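Local coordinates for protein aquaporin aqpM (Methanothermobacter marburgensis str. Marburg, PDB 2EVU) that forms a homotetrameric membrane channel that lets water flow both ways along osmotic gradients and also shows a transient rise in initial glycerol flux, at residues W144-A149 with S223-G228; L89-K94 with L235-Y240; I58-G63 with T182-I187; T5-A10 with G74-C79. One frame throughout, in Å; residues are numbered along the deposited sequence.

Interaction 1: W144-A149 with S223-G228. With BOG (octyl beta-D-glucopyranoside), chain C.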
loop_
_atom_site.group_PDB
_atom_site.type_symbol
_atom_site.label_atom_id
_atom_site.label_comp_id
_atom_site.label_asym_id
_atom_site.label_seq_id
_atom_site.Cartn_x
_atom_site.Cartn_y
_atom_site.Cartn_z
ATOM N N TRP A 144 0.534 -18.837 -25.772
ATOM C CA TRP A 144 1.947 -18.647 -25.465
ATOM C C TRP A 144 2.252 -17.298 -24.819
ATOM O O TRP A 144 3.280 -17.139 -24.159
ATOM C CB TRP A 144 2.809 -18.836 -26.724
ATOM C CG TRP A 144 2.860 -20.270 -27.166
ATOM C CD1 TRP A 144 2.207 -20.828 -28.233
ATOM C CD2 TRP A 144 3.500 -21.353 -26.477
ATOM N NE1 TRP A 144 2.394 -22.191 -28.241
ATOM C CE2 TRP A 144 3.184 -22.540 -27.175
ATOM C CE3 TRP A 144 4.308 -21.436 -25.331
ATOM C CZ2 TRP A 144 3.644 -23.796 -26.767
ATOM C CZ3 TRP A 144 4.766 -22.686 -24.924
ATOM C CH2 TRP A 144 4.431 -23.850 -25.642
ATOM N N GLN A 145 1.364 -16.327 -25.013
ATOM C CA GLN A 145 1.562 -15.016 -24.417
ATOM C C GLN A 145 1.351 -15.134 -22.915
ATOM O O GLN A 145 2.123 -14.591 -22.123
ATOM C CB GLN A 145 0.577 -14.006 -24.994
ATOM C CG GLN A 145 0.795 -13.705 -26.455
ATOM C CD GLN A 145 -0.139 -12.625 -26.948
ATOM O OE1 GLN A 145 0.231 -11.454 -27.029
ATOM N NE2 GLN A 145 -1.369 -13.010 -27.260
ATOM N N ALA A 146 0.298 -15.852 -22.532
ATOM C CA ALA A 146 -0.019 -16.057 -21.129
ATOM C C ALA A 146 1.086 -16.890 -20.499
ATOM O O ALA A 146 1.477 -16.669 -19.356
ATOM C CB ALA A 146 -1.361 -16.770 -20.994
ATOM N N MET A 147 1.584 -17.852 -21.263
ATOM C CA MET A 147 2.650 -18.730 -20.805
ATOM C C MET A 147 3.857 -17.884 -20.432
ATOM O O MET A 147 4.420 -18.024 -19.349
ATOM C CB MET A 147 3.035 -19.703 -21.923
ATOM C CG MET A 147 4.161 -20.668 -21.574
ATOM S SD MET A 147 3.616 -21.978 -20.474
ATOM C CE MET A 147 3.158 -23.239 -21.664
ATOM N N LEU A 148 4.240 -17.000 -21.344
ATOM C CA LEU A 148 5.388 -16.130 -21.144
ATOM C C LEU A 148 5.217 -15.233 -19.920
ATOM O O LEU A 148 6.151 -15.056 -19.133
ATOM C CB LEU A 148 5.609 -15.278 -22.395
ATOM C CG LEU A 148 6.831 -14.361 -22.382
ATOM C CD1 LEU A 148 8.111 -15.170 -22.190
ATOM C CD2 LEU A 148 6.871 -13.586 -23.684
ATOM N N ALA A 149 4.022 -14.669 -19.768
ATOM C CA ALA A 149 3.718 -13.795 -18.644
ATOM C C ALA A 149 3.900 -14.558 -17.334
ATOM O O ALA A 149 4.465 -14.044 -16.372
ATOM C CB ALA A 149 2.283 -13.279 -18.758
ATOM N N SER A 223 -2.475 -26.075 -18.341
ATOM C CA SER A 223 -1.069 -26.309 -18.658
ATOM C C SER A 223 -0.253 -25.015 -18.576
ATOM O O SER A 223 0.932 -25.031 -18.219
ATOM C CB SER A 223 -0.926 -26.939 -20.053
ATOM O OG SER A 223 -1.387 -26.068 -21.073
ATOM N N ILE A 224 -0.889 -23.898 -18.910
ATOM C CA ILE A 224 -0.221 -22.604 -18.854
ATOM C C ILE A 224 0.190 -22.297 -17.414
ATOM O O ILE A 224 1.310 -21.865 -17.147
ATOM C CB ILE A 224 -1.156 -21.464 -19.324
ATOM C CG1 ILE A 224 -1.461 -21.613 -20.816
ATOM C CG2 ILE A 224 -0.518 -20.109 -19.032
ATOM C CD1 ILE A 224 -2.419 -20.571 -21.360
ATOM N N TYR A 225 -0.734 -22.544 -16.495
ATOM C CA TYR A 225 -0.522 -22.266 -15.085
ATOM C C TYR A 225 0.189 -23.369 -14.311
ATOM O O TYR A 225 0.228 -23.360 -13.076
ATOM C CB TYR A 225 -1.871 -21.910 -14.468
ATOM C CG TYR A 225 -2.506 -20.779 -15.246
ATOM C CD1 TYR A 225 -1.907 -19.521 -15.273
ATOM C CD2 TYR A 225 -3.635 -20.993 -16.049
ATOM C CE1 TYR A 225 -2.402 -18.498 -16.084
ATOM C CE2 TYR A 225 -4.143 -19.970 -16.870
ATOM C CZ TYR A 225 -3.512 -18.727 -16.881
ATOM O OH TYR A 225 -3.955 -17.723 -17.705
ATOM N N VAL A 226 0.766 -24.308 -15.051
ATOM C CA VAL A 226 1.522 -25.400 -14.456
ATOM C C VAL A 226 2.943 -25.274 -14.983
ATOM O O VAL A 226 3.896 -25.123 -14.216
ATOM C CB VAL A 226 0.966 -26.778 -14.857
ATOM C CG1 VAL A 226 1.840 -27.876 -14.273
ATOM C CG2 VAL A 226 -0.453 -26.930 -14.357
ATOM N N ILE A 227 3.067 -25.320 -16.303
ATOM C CA ILE A 227 4.362 -25.215 -16.959
ATOM C C ILE A 227 4.975 -23.839 -16.757
ATOM O O ILE A 227 6.136 -23.723 -16.377
ATOM C CB ILE A 227 4.227 -25.477 -18.474
ATOM C CG1 ILE A 227 3.724 -26.903 -18.711
ATOM C CG2 ILE A 227 5.564 -25.242 -19.172
ATOM C CD1 ILE A 227 3.279 -27.156 -20.146
ATOM N N GLY A 228 4.190 -22.799 -17.021
ATOM C CA GLY A 228 4.682 -21.436 -16.866
ATOM C C GLY A 228 5.321 -21.168 -15.510
ATOM O O GLY A 228 6.475 -20.745 -15.436
HETATM C C1 BOG C . -1.177 -25.495 -27.883
HETATM O O1 BOG C . -0.590 -26.044 -26.699
HETATM C C2 BOG C . -2.468 -24.703 -27.501
HETATM O O2 BOG C . -3.386 -25.568 -26.838
HETATM C C3 BOG C . -3.105 -24.096 -28.786
HETATM O O3 BOG C . -4.284 -23.372 -28.453
HETATM C C4 BOG C . -2.072 -23.161 -29.464
HETATM O O4 BOG C . -2.629 -22.579 -30.650
HETATM C C5 BOG C . -0.775 -23.974 -29.820
HETATM O O5 BOG C . -0.231 -24.574 -28.585
HETATM C C6 BOG C . 0.277 -23.052 -30.474
HETATM O O6 BOG C . 0.753 -23.571 -31.721
HETATM C "C1'" BOG C . 0.597 -26.795 -26.936
HETATM C "C2'" BOG C . 1.299 -26.999 -25.620
HETATM C "C3'" BOG C . 0.990 -28.382 -25.111
HETATM C "C4'" BOG C . 1.652 -28.674 -23.781
HETATM C "C5'" BOG C . 1.318 -30.082 -23.308
HETATM C "C6'" BOG C . 0.215 -30.066 -22.261
HETATM C "C7'" BOG C . -0.120 -31.452 -21.787
HETATM C "C8'" BOG C . -1.218 -31.393 -20.753
#
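Tyr225 brings its OH to 4.3 Å from Ala146 CB, while one face of its ring carries Ile224 CG2, 3.8 Å above the plane and over the centre. The Trp144 ring instead meets the glucoside head of an octyl beta-D-glucopyranoside at its edge, with NE1 3.2 Å from C6 and C6 near the ring plane. Between these two aromatics the helices pack through aliphatic groups. Ile224 lies against one turn of helix 143-166, its CD1 4.0 Å from Ala146 CB and its CG2 3.8 Å from the backbone Met147 N. These are the fourth and sixth membrane-spanning helices of the aquaporin bundle, and the short segments cross at -45° with their axes 8.8 Å apart. Met147 SD sits 3.6 Å from the backbone N of Gly228. Met147 CG leaves anti to the backbone N (chi1 179°), and bends at the next two torsions turn the thioether across Ile227, whose CG2 is 4.0 Å from CE. No hydrogen bond joins the segments; Ser223 OG hydrogen-bonds with Tyr143 OH, and Tyr225 OH weakly with Ser194 O. Ser223 CB also touches the detergent's octyl tail.

Interaction 2: L89-K94 with L235-Y240. With BOG (octyl beta-D-glucopyranoside), chain B.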
loop_
_atom_site.group_PDB
_atom_site.type_symbol
_atom_site.label_atom_id
_atom_site.label_comp_id
_atom_site.label_asym_id
_atom_site.label_seq_id
_atom_site.Cartn_x
_atom_site.Cartn_y
_atom_site.Cartn_z
ATOM N N LEU A 89 12.412 -24.758 -5.031
ATOM C CA LEU A 89 13.289 -25.017 -3.897
ATOM C C LEU A 89 13.955 -26.373 -4.097
ATOM O O LEU A 89 15.161 -26.530 -3.882
ATOM C CB LEU A 89 12.491 -25.020 -2.591
ATOM C CG LEU A 89 12.029 -23.647 -2.093
ATOM C CD1 LEU A 89 11.191 -23.801 -0.821
ATOM C CD2 LEU A 89 13.254 -22.773 -1.836
ATOM N N TRP A 90 13.157 -27.349 -4.517
ATOM C CA TRP A 90 13.650 -28.690 -4.765
ATOM C C TRP A 90 14.792 -28.696 -5.788
ATOM O O TRP A 90 15.825 -29.329 -5.573
ATOM C CB TRP A 90 12.508 -29.575 -5.277
ATOM C CG TRP A 90 12.979 -30.911 -5.767
ATOM C CD1 TRP A 90 13.431 -31.954 -5.007
ATOM C CD2 TRP A 90 13.141 -31.311 -7.135
ATOM N NE1 TRP A 90 13.870 -32.975 -5.816
ATOM C CE2 TRP A 90 13.704 -32.607 -7.126
ATOM C CE3 TRP A 90 12.867 -30.700 -8.365
ATOM C CZ2 TRP A 90 14.001 -33.303 -8.302
ATOM C CZ3 TRP A 90 13.164 -31.392 -9.537
ATOM C CH2 TRP A 90 13.725 -32.681 -9.494
ATOM N N SER A 91 14.597 -27.971 -6.887
ATOM C CA SER A 91 15.566 -27.917 -7.979
ATOM C C SER A 91 16.963 -27.428 -7.615
ATOM O O SER A 91 17.890 -27.555 -8.411
ATOM C CB SER A 91 15.019 -27.056 -9.122
ATOM O OG SER A 91 15.311 -25.683 -8.914
ATOM N N VAL A 92 17.125 -26.855 -6.429
ATOM C CA VAL A 92 18.443 -26.382 -6.029
ATOM C C VAL A 92 18.851 -26.928 -4.662
ATOM O O VAL A 92 19.555 -26.270 -3.892
ATOM C CB VAL A 92 18.510 -24.840 -6.040
ATOM C CG1 VAL A 92 18.357 -24.340 -7.472
ATOM C CG2 VAL A 92 17.416 -24.251 -5.150
ATOM N N LYS A 93 18.386 -28.145 -4.381
ATOM C CA LYS A 93 18.702 -28.864 -3.147
ATOM C C LYS A 93 18.319 -28.089 -1.897
ATOM O O LYS A 93 19.049 -28.097 -0.903
ATOM C CB LYS A 93 20.203 -29.176 -3.096
ATOM C CG LYS A 93 20.829 -29.598 -4.423
ATOM C CD LYS A 93 20.355 -30.963 -4.873
ATOM C CE LYS A 93 21.025 -31.374 -6.177
ATOM N NZ LYS A 93 22.512 -31.415 -6.043
ATOM N N LYS A 94 17.174 -27.424 -1.940
ATOM C CA LYS A 94 16.731 -26.643 -0.795
ATOM C C LYS A 94 15.488 -27.231 -0.162
ATOM O O LYS A 94 14.973 -26.712 0.828
ATOM C CB LYS A 94 16.493 -25.193 -1.217
ATOM C CG LYS A 94 17.768 -24.504 -1.653
ATOM C CD LYS A 94 18.782 -24.524 -0.525
ATOM C CE LYS A 94 20.070 -23.835 -0.925
ATOM N NZ LYS A 94 20.940 -23.608 0.265
ATOM N N LEU A 235 13.948 -21.670 -13.366
ATOM C CA LEU A 235 14.855 -20.781 -14.073
ATOM C C LEU A 235 15.438 -19.767 -13.094
ATOM O O LEU A 235 16.634 -19.479 -13.119
ATOM C CB LEU A 235 14.106 -20.052 -15.194
ATOM C CG LEU A 235 14.562 -20.298 -16.639
ATOM C CD1 LEU A 235 15.962 -19.715 -16.856
ATOM C CD2 LEU A 235 14.553 -21.796 -16.925
ATOM N N ALA A 236 14.583 -19.235 -12.229
ATOM C CA ALA A 236 14.993 -18.247 -11.240
ATOM C C ALA A 236 15.949 -18.836 -10.212
ATOM O O ALA A 236 16.965 -18.231 -9.874
ATOM C CB ALA A 236 13.757 -17.676 -10.536
ATOM N N ALA A 237 15.618 -20.021 -9.718
ATOM C CA ALA A 237 16.435 -20.689 -8.715
ATOM C C ALA A 237 17.841 -20.931 -9.230
ATOM O O ALA A 237 18.826 -20.613 -8.550
ATOM C CB ALA A 237 15.785 -22.005 -8.310
ATOM N N LEU A 238 17.933 -21.489 -10.436
ATOM C CA LEU A 238 19.227 -21.767 -11.057
ATOM C C LEU A 238 19.987 -20.484 -11.354
ATOM O O LEU A 238 21.181 -20.383 -11.080
ATOM C CB LEU A 238 19.028 -22.564 -12.349
ATOM C CG LEU A 238 19.017 -24.099 -12.255
ATOM C CD1 LEU A 238 18.412 -24.573 -10.941
ATOM C CD2 LEU A 238 18.248 -24.649 -13.439
ATOM N N THR A 239 19.291 -19.500 -11.910
ATOM C CA THR A 239 19.922 -18.224 -12.241
ATOM C C THR A 239 20.572 -17.616 -11.001
ATOM O O THR A 239 21.704 -17.123 -11.049
ATOM C CB THR A 239 18.890 -17.226 -12.791
ATOM O OG1 THR A 239 18.266 -17.784 -13.949
ATOM C CG2 THR A 239 19.555 -15.906 -13.160
ATOM N N TYR A 240 19.843 -17.660 -9.889
ATOM C CA TYR A 240 20.336 -17.117 -8.636
ATOM C C TYR A 240 21.499 -17.947 -8.104
ATOM O O TYR A 240 22.398 -17.421 -7.451
ATOM C CB TYR A 240 19.198 -17.057 -7.608
ATOM C CG TYR A 240 19.600 -16.389 -6.312
ATOM C CD1 TYR A 240 20.178 -17.126 -5.279
ATOM C CD2 TYR A 240 19.445 -15.013 -6.136
ATOM C CE1 TYR A 240 20.594 -16.515 -4.104
ATOM C CE2 TYR A 240 19.858 -14.390 -4.965
ATOM C CZ TYR A 240 20.433 -15.150 -3.951
ATOM O OH TYR A 240 20.848 -14.554 -2.783
HETATM C C1 BOG B . 12.234 -37.739 -5.675
HETATM O O1 BOG B . 11.642 -36.495 -6.075
HETATM C C2 BOG B . 13.704 -37.495 -5.203
HETATM O O2 BOG B . 14.459 -36.898 -6.258
HETATM C C3 BOG B . 14.338 -38.851 -4.763
HETATM O O3 BOG B . 15.677 -38.653 -4.333
HETATM C C4 BOG B . 13.491 -39.450 -3.615
HETATM O O4 BOG B . 14.051 -40.695 -3.175
HETATM C C5 BOG B . 12.013 -39.662 -4.102
HETATM O O5 BOG B . 11.467 -38.373 -4.562
HETATM C C6 BOG B . 11.148 -40.236 -2.962
HETATM O O6 BOG B . 9.750 -40.133 -3.241
HETATM C "C1'" BOG B . 10.297 -36.635 -6.533
HETATM C "C2'" BOG B . 9.672 -35.271 -6.676
HETATM C "C3'" BOG B . 10.025 -34.716 -8.031
HETATM C "C4'" BOG B . 9.436 -33.342 -8.274
HETATM C "C5'" BOG B . 9.827 -32.827 -9.653
HETATM C "C6'" BOG B . 8.615 -32.304 -10.411
HETATM C "C7'" BOG B . 8.986 -31.789 -11.774
HETATM C "C8'" BOG B . 7.758 -31.281 -12.490
#
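Val92, its CA 6.6 Å from Ala237 CA, follows the last turn of helix 83-90, which ends in a Schellman motif with Lys93 at positive phi and Lys94 N bonded back to Leu89 O. Val92 N reaches the same carbonyl oxygen, the two donors coming from opposite faces of its plane. This turn presents Val92 to helix 224-243. Lying anti to the carbonyl carbon (chi1 -66°), CG1 makes the closest contacts, 3.6 Å from Ala237 CB and a tight 3.5 Å from Leu238 CD1; the Val92 and Leu238 side chains lie at a slant to each other. Ser91 adds its OG alongside, 3.8 Å from Ala237 CB, but its hydrogen bond goes back to Gly88 O of helix 83-90. On the surface, Trp90 offers a ring face to the octyl tail of an octyl beta-D-glucopyranoside, CZ3 being 3.6 Å from C5'. Helix 83-90 is the short pore helix that begins just after Asn82 of the first NPA motif, and its far end packs here on the last membrane helix. With no hydrogen bond across the contact and the serine hydroxyl bonded within its own turn, attraction between the segments comes from van der Waals packing of mainly methyl groups.

Interaction 3: I58-G63 with T182-I187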
loop_
_atom_site.group_PDB
_atom_site.type_symbol
_atom_site.label_atom_id
_atom_site.label_comp_id
_atom_site.label_asym_id
_atom_site.label_seq_id
_atom_site.Cartn_x
_atom_site.Cartn_y
_atom_site.Cartn_z
ATOM N N ILE A 58 -6.570 -6.168 -5.813
ATOM C CA ILE A 58 -6.585 -7.623 -5.880
ATOM C C ILE A 58 -5.182 -8.151 -5.545
ATOM O O ILE A 58 -5.028 -9.123 -4.802
ATOM C CB ILE A 58 -7.008 -8.103 -7.299
ATOM C CG1 ILE A 58 -8.490 -7.777 -7.529
ATOM C CG2 ILE A 58 -6.735 -9.611 -7.454
ATOM C CD1 ILE A 58 -8.953 -7.988 -8.960
ATOM N N GLY A 59 -4.163 -7.503 -6.095
ATOM C CA GLY A 59 -2.797 -7.918 -5.829
ATOM C C GLY A 59 -2.486 -7.840 -4.344
ATOM O O GLY A 59 -1.842 -8.735 -3.793
ATOM N N LEU A 60 -2.946 -6.774 -3.694
ATOM C CA LEU A 60 -2.713 -6.590 -2.259
ATOM C C LEU A 60 -3.490 -7.594 -1.411
ATOM O O LEU A 60 -3.023 -8.006 -0.349
ATOM C CB LEU A 60 -3.072 -5.163 -1.830
ATOM C CG LEU A 60 -1.995 -4.068 -1.687
ATOM C CD1 LEU A 60 -0.593 -4.596 -1.958
ATOM C CD2 LEU A 60 -2.336 -2.918 -2.609
ATOM N N ALA A 61 -4.679 -7.982 -1.866
ATOM C CA ALA A 61 -5.467 -8.959 -1.128
ATOM C C ALA A 61 -4.671 -10.264 -1.125
ATOM O O ALA A 61 -4.663 -11.009 -0.143
ATOM C CB ALA A 61 -6.821 -9.155 -1.788
ATOM N N PHE A 62 -3.990 -10.529 -2.234
ATOM C CA PHE A 62 -3.150 -11.713 -2.356
ATOM C C PHE A 62 -1.917 -11.529 -1.484
ATOM O O PHE A 62 -1.590 -12.378 -0.656
ATOM C CB PHE A 62 -2.696 -11.898 -3.808
ATOM C CG PHE A 62 -3.586 -12.791 -4.614
ATOM C CD1 PHE A 62 -3.516 -14.170 -4.463
ATOM C CD2 PHE A 62 -4.516 -12.253 -5.510
ATOM C CE1 PHE A 62 -4.362 -15.013 -5.194
ATOM C CE2 PHE A 62 -5.366 -13.082 -6.244
ATOM C CZ PHE A 62 -5.288 -14.471 -6.084
ATOM N N GLY A 63 -1.247 -10.397 -1.684
ATOM C CA GLY A 63 -0.028 -10.097 -0.960
ATOM C C GLY A 63 -0.130 -10.102 0.547
ATOM O O GLY A 63 0.665 -10.759 1.219
ATOM N N THR A 182 5.720 -8.409 -3.375
ATOM C CA THR A 182 6.217 -8.720 -4.709
ATOM C C THR A 182 5.086 -9.327 -5.538
ATOM O O THR A 182 4.881 -8.949 -6.691
ATOM C CB THR A 182 7.400 -9.701 -4.647
ATOM O OG1 THR A 182 8.493 -9.077 -3.958
ATOM C CG2 THR A 182 7.842 -10.104 -6.055
ATOM N N VAL A 183 4.343 -10.263 -4.953
ATOM C CA VAL A 183 3.228 -10.885 -5.660
ATOM C C VAL A 183 2.195 -9.816 -6.031
ATOM O O VAL A 183 1.661 -9.798 -7.144
ATOM C CB VAL A 183 2.567 -11.989 -4.789
ATOM C CG1 VAL A 183 1.255 -12.454 -5.413
ATOM C CG2 VAL A 183 3.530 -13.173 -4.641
ATOM N N ALA A 184 1.922 -8.916 -5.098
ATOM C CA ALA A 184 0.964 -7.836 -5.341
ATOM C C ALA A 184 1.381 -7.026 -6.554
ATOM O O ALA A 184 0.537 -6.592 -7.338
ATOM C CB ALA A 184 0.877 -6.923 -4.138
ATOM N N GLY A 185 2.689 -6.826 -6.705
ATOM C CA GLY A 185 3.184 -6.052 -7.827
ATOM C C GLY A 185 3.087 -6.776 -9.156
ATOM O O GLY A 185 2.761 -6.170 -10.174
ATOM N N ILE A 186 3.391 -8.068 -9.147
ATOM C CA ILE A 186 3.331 -8.888 -10.351
ATOM C C ILE A 186 1.883 -8.948 -10.844
ATOM O O ILE A 186 1.620 -8.805 -12.036
ATOM C CB ILE A 186 3.854 -10.320 -10.062
ATOM C CG1 ILE A 186 5.351 -10.255 -9.733
ATOM C CG2 ILE A 186 3.602 -11.238 -11.261
ATOM C CD1 ILE A 186 5.879 -11.498 -9.036
ATOM N N ILE A 187 0.950 -9.137 -9.915
ATOM C CA ILE A 187 -0.467 -9.199 -10.255
ATOM C C ILE A 187 -0.973 -7.875 -10.808
ATOM O O ILE A 187 -1.859 -7.849 -11.660
ATOM C CB ILE A 187 -1.324 -9.555 -9.026
ATOM C CG1 ILE A 187 -1.044 -10.998 -8.600
ATOM C CG2 ILE A 187 -2.803 -9.338 -9.339
ATOM C CD1 ILE A 187 -1.816 -11.434 -7.358
#
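Gly59 and Ala184 meet backbone to backbone, their CA atoms 3.8 Å apart. Gly59 O faces the alanine directly: its distance to Ala184 CA is 3.3 Å, a CA-H...O contact bent to 126° at the hydrogen, and the Ala184 methyl comes equally near. Since Gly59 has no side chain, the axes of the two segments can close to 7.5 Å, and they run nearly antiparallel at 154°. Beside this point Ile187 fills the groove with two branches. Its CG2 rests 3.8 Å from Gly59 CA, while CG1, anti to the carbonyl carbon (chi1 -68°), carries CD1 to Phe62, 3.4 Å from CD2. The isoleucine chain and the phenylalanine cross at about a right angle, with the methyl oblique to the ring. Leu60 points its CB away yet returns CD1 to within 3.5 Å of Ala184 CB, so that the alanine methyl touches both the Gly59 carbonyl oxygen and the leucine methyl. One step farther out, Ile58 CG2 sits at the edge of the Phe62 ring, in its plane, and Val183 CG1 lies 4.3 Å from Phe62 CB. These are the second and fifth membrane helices, whose close crossing through small residues belongs to the aquaporin fold. Around them, Ile58 packs on Ser25 and Ala26 of helix 4-33, and Val183 and Thr182 on Leu157 and Leu156 of helix 143-166. Leu60 and Ala184 both reach Phe64 of a second subunit, placing the crossing beside the tetramer interface.

Interaction 4: T5-A10 with G74-C79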
loop_
_atom_site.group_PDB
_atom_site.type_symbol
_atom_site.label_atom_id
_atom_site.label_comp_id
_atom_site.label_asym_id
_atom_site.label_seq_id
_atom_site.Cartn_x
_atom_site.Cartn_y
_atom_site.Cartn_z
ATOM N N THR A 5 3.376 -34.390 8.732
ATOM C CA THR A 5 1.923 -34.395 8.763
ATOM C C THR A 5 1.373 -33.031 9.161
ATOM O O THR A 5 0.401 -32.552 8.578
ATOM C CB THR A 5 1.383 -35.470 9.732
ATOM O OG1 THR A 5 -0.040 -35.557 9.598
ATOM C CG2 THR A 5 1.720 -35.114 11.168
ATOM N N LYS A 6 1.994 -32.403 10.151
ATOM C CA LYS A 6 1.546 -31.092 10.597
ATOM C C LYS A 6 1.981 -29.994 9.630
ATOM O O LYS A 6 1.288 -28.993 9.466
ATOM C CB LYS A 6 2.060 -30.802 12.005
ATOM C CG LYS A 6 1.260 -31.511 13.087
ATOM C CD LYS A 6 1.772 -31.161 14.472
ATOM C CE LYS A 6 0.913 -31.780 15.568
ATOM N NZ LYS A 6 1.480 -31.482 16.920
ATOM N N ARG A 7 3.125 -30.191 8.983
ATOM C CA ARG A 7 3.610 -29.215 8.023
ATOM C C ARG A 7 2.729 -29.269 6.776
ATOM O O ARG A 7 2.606 -28.287 6.045
ATOM C CB ARG A 7 5.069 -29.501 7.669
ATOM C CG ARG A 7 6.044 -29.131 8.776
ATOM C CD ARG A 7 7.303 -29.969 8.655
ATOM N NE ARG A 7 7.727 -30.073 7.265
ATOM C CZ ARG A 7 8.434 -31.081 6.768
ATOM N NH1 ARG A 7 8.808 -32.088 7.549
ATOM N NH2 ARG A 7 8.751 -31.085 5.480
ATOM N N CYS A 8 2.112 -30.425 6.542
ATOM C CA CYS A 8 1.220 -30.589 5.399
ATOM C C CYS A 8 -0.103 -29.917 5.737
ATOM O O CYS A 8 -0.746 -29.318 4.876
ATOM C CB CYS A 8 0.999 -32.074 5.087
ATOM S SG CYS A 8 2.336 -32.831 4.119
ATOM N N ILE A 9 -0.515 -30.015 6.994
ATOM C CA ILE A 9 -1.745 -29.363 7.405
ATOM C C ILE A 9 -1.522 -27.853 7.234
ATOM O O ILE A 9 -2.385 -27.141 6.723
ATOM C CB ILE A 9 -2.076 -29.679 8.870
ATOM C CG1 ILE A 9 -2.389 -31.177 9.007
ATOM C CG2 ILE A 9 -3.249 -28.821 9.340
ATOM C CD1 ILE A 9 -2.705 -31.622 10.427
ATOM N N ALA A 10 -0.347 -27.383 7.640
ATOM C CA ALA A 10 -0.005 -25.976 7.523
ATOM C C ALA A 10 -0.090 -25.520 6.063
ATOM O O ALA A 10 -0.712 -24.496 5.756
ATOM C CB ALA A 10 1.401 -25.732 8.079
ATOM N N GLY A 74 5.241 -19.887 8.498
ATOM C CA GLY A 74 6.608 -20.046 8.036
ATOM C C GLY A 74 7.466 -20.963 8.889
ATOM O O GLY A 74 8.130 -21.854 8.365
ATOM N N ASN A 75 7.465 -20.744 10.200
ATOM C CA ASN A 75 8.267 -21.550 11.115
ATOM C C ASN A 75 7.791 -22.989 11.213
ATOM O O ASN A 75 8.534 -23.870 11.642
ATOM C CB ASN A 75 8.285 -20.918 12.511
ATOM C CG ASN A 75 9.115 -19.649 12.554
ATOM O OD1 ASN A 75 10.263 -19.637 12.106
ATOM N ND2 ASN A 75 8.541 -18.573 13.094
ATOM N N ILE A 76 6.550 -23.220 10.808
ATOM C CA ILE A 76 5.978 -24.548 10.848
ATOM C C ILE A 76 6.391 -25.364 9.635
ATOM O O ILE A 76 7.109 -26.347 9.773
ATOM C CB ILE A 76 4.442 -24.482 10.930
ATOM C CG1 ILE A 76 4.028 -23.739 12.207
ATOM C CG2 ILE A 76 3.855 -25.892 10.909
ATOM C CD1 ILE A 76 2.542 -23.490 12.323
ATOM N N SER A 77 5.963 -24.951 8.446
ATOM C CA SER A 77 6.295 -25.700 7.235
ATOM C C SER A 77 7.163 -24.989 6.196
ATOM O O SER A 77 7.567 -25.608 5.208
ATOM C CB SER A 77 5.010 -26.154 6.542
ATOM O OG SER A 77 4.333 -25.052 5.954
ATOM N N GLY A 78 7.453 -23.708 6.411
ATOM C CA GLY A 78 8.232 -22.959 5.437
ATOM C C GLY A 78 7.285 -22.157 4.551
ATOM O O GLY A 78 7.697 -21.289 3.783
ATOM N N CYS A 79 5.996 -22.461 4.667
ATOM C CA CYS A 79 4.952 -21.783 3.913
ATOM C C CYS A 79 5.252 -21.602 2.425
ATOM O O CYS A 79 5.439 -20.479 1.946
ATOM C CB CYS A 79 4.660 -20.421 4.548
ATOM S SG CYS A 79 3.047 -19.748 4.097
#
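Arg7 and Ser77 touch directly and are also tied through one hydroxyl: Tyr103 OH is hydrogen-bonded to both Arg7 NE and Ser77 O. The arginine's NH2 continues into a salt bridge with Glu99, and Ser77 OG hydrogen-bonds to Glu11 OE2, so the polar ends of this contact are held by helix 97-122 and by Glu11 of helix 4-33 itself. Across the contact itself no hydrogen bond forms. Arg7 lays its aliphatic base over the end of helix 52-77, with CB 3.5 Å from Ser77 CB and CG 3.1 Å from Ile76 O; the bend at chi3 (43°) then turns the guanidinium off that line toward Tyr103 and Glu99. Arg7 O faces Ser77 CB at 3.3 Å. A turn later Ala10 sets its methyl against both Ile76 and Ser77, 3.7 Å from Ile76 CG2 and 3.7 Å from Ser77 OG. Helix 52-77 is kinked at Asn75 and Ile76, where the backbone N atoms lack bonds to the preceding turn, and it ends as Gly78 takes a positive phi of 98°. Lys6 NZ hydrogen-bonds to Tyr242 O of a neighbouring subunit and makes a cation-pi contact with that residue. In aquaporins a loop leads from the second membrane helix to the first NPA motif; here Gly78 opens that loop on the predicted cytoplasmic side, beside the start of helix 4-33, just ahead of Asn82, Pro83 and Ala84.

Interaction 3 is the innermost, its centre about 9 Å from that of the chain; interactions 1 and 4 lie on opposite sides of the chain's centre, their own centres about 28 Å apart. Interactions 1 and 2 share helix 224-243, with centres about 19 Å apart, and interactions 3 and 4 share helix 52-77 at about 22 Å. Along the chain interaction 4 closes before interactions 1 and 2 open, interaction 1 nests inside the loop closed by interaction 2, and interaction 3 alternates with each of the others. No two contacts touch. Together they tie membrane helices to one another and a pore helix to the bundle, within subunits that assemble into the tetramer.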